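Local atomic coordinates of De novo designed switch protein caging a hemagglutinin binder (sCageHA267_1S) (Synthetic construct, PDB entry 7CBC), a protein that is a designed six-helix switch protein that cages a hemagglutinin binder, probably to serve as a tunable biosensor. Residues 2-7 with 94-99; 8-13 with 86-91; 105-110 with 179-184. All coordinates share one frame; numbering follows the deposited sequence.

Interaction 1: 2-7 with 94-99; sequences SELARK and SGSGSY
L4 lays its CD2 methyl over the hydroxyl end of S96 and against the side of S98. L4 CD2 lies 3.2 Å from S96 OG and 3.7 Å from S96 CB. L4 CD2 is also 3.8 Å from S98 CB, so one branch of the leucine meets both serines. No hydrogen bond crosses between 2-7 and 94-99. The contact is small, with about 97 Å² buried, and lies at the surface. S96 OG sits between its backbone N and carbonyl carbon (chi1 67°). This places the hydroxyl beside the L4 methyl, while S96 OG makes its hydrogen bond with I93 O at the end of helix 50-93.

The contact joins the start of helix 3-46 to the glycine-serine loop that links helices 50-93 and 99-142 in this helical bundle. Both segments hold an N-cap serine. S2 OG accepts from A5 N at 3.2 Å with a nearly straight bond (164°), and from L4 N at 3.0 Å in a weak, bent one. These bonds fix the first turn, and L4 rises from that turn toward the loop. S98 is the N-cap of helix 99-142, and its OG makes a weak bond to A101 N. The loop backbone turns through G97, which has a positive phi. L4 also touches I93, and on another side of the helix A5 packs on L199 and L203 of helix 195-239.

Interaction 2: 8-13 with 86-91; sequences LLEAST and LEEARE
The carboxylates of E10 and E88 meet oxygen to oxygen, their planes 75° apart. The two side chains cross at about a right angle. E10 OE1 and E88 OE1 are 3.5 Å apart, a close approach of like charges. Each group has a cation on its own helix: K7 NZ bridges to E10 OE1, and K84 NZ to E88 OE2. K14 adds a long, weak ion pair to E88. These lysines would be expected to ease the repulsion. Both glutamates are extended beyond CG, with CG anti to the backbone N (chi1 172° in E10).

Another flat group lies within 86-91. The R90 guanidinium has L86 O over the centre of one face, 3.7 Å above the plane. At its edge, R90 NE and R90 NH2 both grip E87 OE2, at 3.0 and 3.2 Å. The oxygen lies nearly in the guanidinium plane, but both nitrogens come from the same face of the carboxylate.

The buried part of the contact is made by two alanines. A11 CB meets A89 CB at 3.9 Å, and their CA atoms are 6.2 Å apart. Small side chains here let the backbones come close. A89 also touches L105 of helix 99-142. Helices 3-46 and 50-93 run antiparallel and follow each other in the chain, as in the helical hairpins that make up an up-and-down bundle.

Interaction 3: 105-110 with 179-184; sequences LKAIAE and ERIIEE
Segments 105-110 and 179-184 run antiparallel at 174°, their axes 10.1 Å apart, with A107 and I181 the nearest pair at 6.4 Å between CA atoms. This is the pairing of two successive long helices, 99-142 and 146-190, in the six-helix bundle.

I181 fills the centre of the contact. Its CG2 is anti to the backbone N, and this methyl rests on A107, 3.9 Å from CB and equally near the backbone O. A107 O is itself hydrogen-bonded by T111 OG1. The other branch of I181 lies against E110. I181 CD1 lies 3.9 Å from E110 CB, and I181 CG1 lies 3.8 Å from E110 OE1, so the isoleucine packs against both the root and the end of the glutamate. I181 also touches T111 and L114. Cutting I181 back to an alanine is likely to open a gap between the two helices, with A107 CB and the stem of E110 losing their apolar neighbour.

On the outer side of the contact, K106, E110, R180 and E184 form a salt-bridge network. K106 NZ makes a long salt bridge to E110 OE2. R180 binds E184 weakly through NH1, and its strongest partner is E177, met by NE. E110 and R180 cross at about a right angle, their flat groups 26° apart. E110 OE1 lies at the edge of the guanidinium, near its plane, and its salt bridge to R180 NH2 is long at 3.8 Å. One water closes this gap: it accepts from R180 NH2 at 2.8 Å and donates to E110 OE1 at 3.1 Å.

In the fold
All three contacts lie on the same side of the chain's centre. Interactions 1 and 2 share helix 3-46, with centres about 10 Å apart, and touch where K7 packs on A89. Along the chain, interaction 2 is nested inside the loop closed by interaction 1. Interaction 3 comes later in series and pairs helices 99-142 and 146-190. Its centre is about 14 Å from interaction 2 and 17 Å from interaction 1. Interactions 2 and 3 touch: L105 packs on L8, A89 and R90, and I108 on S12. Helix 99-142 packs on both helices of the first hairpin and pairs with 146-190, so the contacts help hold one part of the bundle that presumably forms the cage.

Interaction 1: 2-7 with 94-99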
# COMPACT_ATOMS: atom_id res chain seq x y z
N SER A 2 -26.91 2.79 17.55
CA SER A 2 -26.61 4.13 18.05
C SER A 2 -26.20 4.99 16.87
O SER A 2 -25.47 4.52 16.00
CB SER A 2 -25.47 4.15 19.08
OG SER A 2 -24.87 5.43 19.13
N GLU A 3 -26.64 6.25 16.83
CA GLU A 3 -26.18 7.09 15.73
C GLU A 3 -24.68 7.37 15.82
O GLU A 3 -24.02 7.54 14.78
CB GLU A 3 -26.96 8.40 15.68
CG GLU A 3 -26.92 9.05 14.30
CD GLU A 3 -27.24 8.05 13.19
OE1 GLU A 3 -28.25 7.33 13.31
OE2 GLU A 3 -26.47 8.00 12.21
N LEU A 4 -24.12 7.42 17.03
CA LEU A 4 -22.69 7.67 17.17
C LEU A 4 -21.87 6.44 16.79
O LEU A 4 -20.78 6.56 16.24
CB LEU A 4 -22.37 8.11 18.58
CG LEU A 4 -22.18 9.62 18.78
CD1 LEU A 4 -23.27 10.42 18.09
CD2 LEU A 4 -22.09 9.97 20.25
N ALA A 5 -22.39 5.25 17.07
CA ALA A 5 -21.71 4.04 16.63
C ALA A 5 -21.72 3.94 15.11
O ALA A 5 -20.73 3.51 14.50
CB ALA A 5 -22.35 2.81 17.26
N ARG A 6 -22.84 4.31 14.48
CA ARG A 6 -22.91 4.24 13.02
C ARG A 6 -21.97 5.24 12.39
O ARG A 6 -21.45 5.01 11.29
CB ARG A 6 -24.33 4.51 12.54
CG ARG A 6 -25.31 3.47 12.94
CD ARG A 6 -26.68 3.75 12.35
NE ARG A 6 -26.99 2.72 11.37
CZ ARG A 6 -27.61 1.58 11.68
NH1 ARG A 6 -27.98 1.35 12.94
NH2 ARG A 6 -27.85 0.67 10.75
N LYS A 7 -21.75 6.36 13.05
CA LYS A 7 -20.86 7.37 12.52
C LYS A 7 -19.41 6.90 12.59
O LYS A 7 -18.65 7.08 11.64
CB LYS A 7 -21.13 8.69 13.26
CG LYS A 7 -20.13 9.84 13.20
CD LYS A 7 -19.19 9.88 11.99
CE LYS A 7 -19.81 9.95 10.61
NZ LYS A 7 -18.71 9.74 9.62
N SER A 94 -17.59 15.12 18.72
CA SER A 94 -17.02 16.07 19.67
C SER A 94 -18.08 16.79 20.49
O SER A 94 -17.87 17.08 21.67
CB SER A 94 -16.14 17.09 18.94
OG SER A 94 -14.81 16.64 18.86
N GLY A 95 -19.23 17.08 19.88
CA GLY A 95 -20.25 17.84 20.58
C GLY A 95 -21.29 17.02 21.31
O GLY A 95 -22.23 17.60 21.86
N SER A 96 -21.15 15.70 21.33
CA SER A 96 -22.17 14.84 21.94
C SER A 96 -21.88 14.52 23.40
O SER A 96 -22.78 14.04 24.10
CB SER A 96 -22.28 13.53 21.16
OG SER A 96 -21.09 12.77 21.30
N GLY A 97 -20.66 14.78 23.87
CA GLY A 97 -20.32 14.48 25.25
C GLY A 97 -20.21 13.01 25.57
O GLY A 97 -20.40 12.63 26.73
N SER A 98 -19.91 12.17 24.58
CA SER A 98 -19.79 10.73 24.79
C SER A 98 -18.31 10.40 24.93
O SER A 98 -17.54 10.52 23.97
CB SER A 98 -20.42 9.96 23.64
OG SER A 98 -20.38 8.56 23.88
N TYR A 99 -17.90 9.99 26.14
CA TYR A 99 -16.50 9.66 26.36
C TYR A 99 -16.06 8.48 25.50
O TYR A 99 -14.89 8.40 25.10
CB TYR A 99 -16.26 9.37 27.84
CG TYR A 99 -15.00 8.60 28.16
CD1 TYR A 99 -13.76 9.24 28.23
CD2 TYR A 99 -15.04 7.23 28.39
CE1 TYR A 99 -12.59 8.52 28.52
CE2 TYR A 99 -13.89 6.51 28.68
CZ TYR A 99 -12.67 7.16 28.75
OH TYR A 99 -11.54 6.42 29.03

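Interaction 2: 8-13 with 86-91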
# COMPACT_ATOMS: atom_id res chain seq x y z
N LEU A 8 -19.03 6.24 13.69
CA LEU A 8 -17.69 5.70 13.80
C LEU A 8 -17.41 4.67 12.72
O LEU A 8 -16.40 4.75 12.01
CB LEU A 8 -17.49 5.10 15.19
CG LEU A 8 -17.40 6.17 16.26
CD1 LEU A 8 -17.60 5.56 17.65
CD2 LEU A 8 -16.07 6.88 16.15
N LEU A 9 -18.31 3.69 12.57
CA LEU A 9 -18.13 2.69 11.52
C LEU A 9 -18.08 3.34 10.15
O LEU A 9 -17.29 2.95 9.29
CB LEU A 9 -19.24 1.66 11.60
CG LEU A 9 -19.16 0.46 10.65
CD1 LEU A 9 -17.87 -0.33 10.88
CD2 LEU A 9 -20.38 -0.43 10.82
N GLU A 10 -18.90 4.37 9.93
CA GLU A 10 -18.90 5.08 8.66
C GLU A 10 -17.56 5.78 8.42
O GLU A 10 -17.04 5.78 7.29
CB GLU A 10 -20.08 6.06 8.67
CG GLU A 10 -20.18 7.06 7.54
CD GLU A 10 -21.11 8.22 7.92
OE1 GLU A 10 -20.72 9.40 7.73
OE2 GLU A 10 -22.22 7.96 8.46
N ALA A 11 -16.95 6.33 9.47
CA ALA A 11 -15.60 6.87 9.34
C ALA A 11 -14.61 5.77 8.97
O ALA A 11 -13.80 5.93 8.04
CB ALA A 11 -15.18 7.56 10.64
N SER A 12 -14.66 4.64 9.67
CA SER A 12 -13.66 3.60 9.49
C SER A 12 -13.71 3.00 8.09
O SER A 12 -12.67 2.81 7.45
CB SER A 12 -13.84 2.51 10.54
OG SER A 12 -13.26 2.93 11.76
N THR A 13 -14.91 2.69 7.59
CA THR A 13 -15.00 2.11 6.25
C THR A 13 -14.58 3.12 5.19
O THR A 13 -13.85 2.78 4.25
CB THR A 13 -16.42 1.59 5.99
OG1 THR A 13 -17.37 2.65 6.12
CG2 THR A 13 -16.79 0.48 6.98
N LEU A 86 -12.36 12.35 9.04
CA LEU A 86 -12.34 12.39 10.50
C LEU A 86 -13.02 13.64 11.04
O LEU A 86 -13.44 13.64 12.21
CB LEU A 86 -10.89 12.28 11.00
CG LEU A 86 -10.33 10.86 10.75
CD1 LEU A 86 -8.82 10.84 10.53
CD2 LEU A 86 -10.72 9.94 11.88
N GLU A 87 -13.17 14.68 10.22
CA GLU A 87 -13.77 15.92 10.68
C GLU A 87 -15.29 15.85 10.67
O GLU A 87 -15.95 16.28 11.62
CB GLU A 87 -13.29 17.10 9.82
CG GLU A 87 -12.21 17.90 10.49
CD GLU A 87 -12.56 18.26 11.92
OE1 GLU A 87 -13.67 18.80 12.15
OE2 GLU A 87 -11.74 18.00 12.83
N GLU A 88 -15.87 15.30 9.60
CA GLU A 88 -17.30 15.01 9.63
C GLU A 88 -17.63 14.10 10.80
O GLU A 88 -18.63 14.30 11.49
CB GLU A 88 -17.73 14.38 8.31
CG GLU A 88 -19.08 13.68 8.37
CD GLU A 88 -19.59 13.26 7.00
OE1 GLU A 88 -20.76 12.82 6.92
OE2 GLU A 88 -18.81 13.37 6.02
N ALA A 89 -16.79 13.09 11.03
CA ALA A 89 -16.99 12.22 12.18
C ALA A 89 -16.90 12.99 13.49
O ALA A 89 -17.76 12.86 14.36
CB ALA A 89 -15.95 11.09 12.16
N ARG A 90 -15.87 13.82 13.63
CA ARG A 90 -15.66 14.57 14.86
C ARG A 90 -16.77 15.60 15.08
O ARG A 90 -17.13 15.88 16.23
CB ARG A 90 -14.28 15.24 14.81
CG ARG A 90 -13.84 15.91 16.10
CD ARG A 90 -12.33 15.89 16.27
NE ARG A 90 -11.61 16.00 15.00
CZ ARG A 90 -10.85 15.04 14.49
NH1 ARG A 90 -10.67 13.89 15.14
NH2 ARG A 90 -10.25 15.22 13.32
N GLU A 91 -17.34 16.14 14.00
CA GLU A 91 -18.42 17.11 14.12
C GLU A 91 -19.62 16.51 14.85
O GLU A 91 -20.32 17.21 15.59
CB GLU A 91 -18.84 17.61 12.73
CG GLU A 91 -19.83 18.78 12.75
CD GLU A 91 -21.31 18.36 12.73
OE1 GLU A 91 -21.64 17.18 12.99
OE2 GLU A 91 -22.16 19.24 12.44

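Interaction 3: 105-110 with 179-184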
# COMPACT_ATOMS: atom_id res chain seq x y z
N LEU A 105 -12.91 7.41 18.38
CA LEU A 105 -12.50 8.27 17.29
C LEU A 105 -11.04 8.67 17.39
O LEU A 105 -10.33 8.73 16.38
CB LEU A 105 -13.38 9.52 17.23
CG LEU A 105 -13.06 10.39 16.01
CD1 LEU A 105 -13.51 9.69 14.71
CD2 LEU A 105 -13.67 11.78 16.14
N LYS A 106 -10.55 8.96 18.60
CA LYS A 106 -9.12 9.21 18.74
C LYS A 106 -8.31 7.99 18.31
O LYS A 106 -7.24 8.11 17.70
CB LYS A 106 -8.77 9.62 20.17
CG LYS A 106 -7.27 9.64 20.47
CD LYS A 106 -6.97 10.37 21.80
CE LYS A 106 -7.35 9.54 23.04
NZ LYS A 106 -6.39 8.43 23.32
N ALA A 107 -8.82 6.79 18.62
CA ALA A 107 -8.12 5.59 18.19
C ALA A 107 -8.16 5.45 16.68
O ALA A 107 -7.21 4.92 16.09
CB ALA A 107 -8.72 4.36 18.86
N ILE A 108 -9.22 5.92 16.04
CA ILE A 108 -9.27 5.84 14.58
C ILE A 108 -8.33 6.87 13.97
O ILE A 108 -7.66 6.60 12.97
CB ILE A 108 -10.71 6.02 14.09
CG1 ILE A 108 -11.57 4.87 14.58
CG2 ILE A 108 -10.79 6.08 12.58
CD1 ILE A 108 -12.96 5.03 14.11
N ALA A 109 -8.28 8.07 14.55
CA ALA A 109 -7.41 9.10 13.99
C ALA A 109 -5.95 8.73 14.14
O ALA A 109 -5.17 8.86 13.18
CB ALA A 109 -7.70 10.45 14.65
N GLU A 110 -5.54 8.26 15.32
CA GLU A 110 -4.15 7.83 15.50
C GLU A 110 -3.79 6.70 14.56
O GLU A 110 -2.66 6.62 14.05
CB GLU A 110 -3.91 7.36 16.92
CG GLU A 110 -3.75 8.41 17.98
CD GLU A 110 -3.41 7.77 19.30
OE1 GLU A 110 -2.28 7.24 19.44
OE2 GLU A 110 -4.28 7.74 20.19
N GLU A 179 -1.64 -2.23 17.23
CA GLU A 179 -2.11 -3.07 18.32
C GLU A 179 -2.00 -2.36 19.66
O GLU A 179 -2.87 -2.53 20.52
CB GLU A 179 -1.34 -4.38 18.32
CG GLU A 179 -1.93 -5.38 17.35
CD GLU A 179 -0.90 -6.28 16.73
OE1 GLU A 179 0.31 -6.16 17.04
OE2 GLU A 179 -1.33 -7.13 15.91
N ARG A 180 -0.95 -1.56 19.85
CA ARG A 180 -0.80 -0.84 21.10
C ARG A 180 -1.91 0.19 21.27
O ARG A 180 -2.42 0.38 22.38
CB ARG A 180 0.58 -0.20 21.19
CG ARG A 180 0.81 0.59 22.46
CD ARG A 180 1.83 1.70 22.28
NE ARG A 180 1.26 2.81 21.53
CZ ARG A 180 0.32 3.63 22.00
NH1 ARG A 180 -0.15 3.49 23.23
NH2 ARG A 180 -0.15 4.61 21.23
N ILE A 181 -2.30 0.85 20.18
CA ILE A 181 -3.44 1.77 20.23
C ILE A 181 -4.70 1.03 20.65
O ILE A 181 -5.46 1.49 21.52
CB ILE A 181 -3.63 2.45 18.86
CG1 ILE A 181 -2.57 3.54 18.64
CG2 ILE A 181 -5.05 2.98 18.68
CD1 ILE A 181 -2.24 3.80 17.18
N ILE A 182 -4.94 -0.13 20.05
CA ILE A 182 -6.11 -0.92 20.37
C ILE A 182 -6.05 -1.41 21.81
O ILE A 182 -7.00 -1.22 22.58
CB ILE A 182 -6.24 -2.09 19.38
CG1 ILE A 182 -6.35 -1.54 17.96
CG2 ILE A 182 -7.47 -2.94 19.72
CD1 ILE A 182 -6.45 -2.60 16.88
N GLU A 183 -4.94 -2.03 22.21
CA GLU A 183 -4.86 -2.60 23.55
C GLU A 183 -5.02 -1.53 24.62
O GLU A 183 -5.65 -1.77 25.66
CB GLU A 183 -3.55 -3.37 23.72
CG GLU A 183 -3.31 -3.87 25.15
CD GLU A 183 -4.21 -5.04 25.57
OE1 GLU A 183 -4.84 -5.66 24.68
OE2 GLU A 183 -4.30 -5.34 26.78
N GLU A 184 -4.46 -0.34 24.39
CA GLU A 184 -4.69 0.77 25.31
C GLU A 184 -6.17 1.11 25.42
O GLU A 184 -6.70 1.31 26.52
CB GLU A 184 -3.93 2.01 24.86
CG GLU A 184 -4.04 3.20 25.80
CD GLU A 184 -2.76 3.42 26.57
OE1 GLU A 184 -2.71 2.99 27.75
OE2 GLU A 184 -1.80 4.01 26.01
O HOH W 1 -2.56 5.74 22.11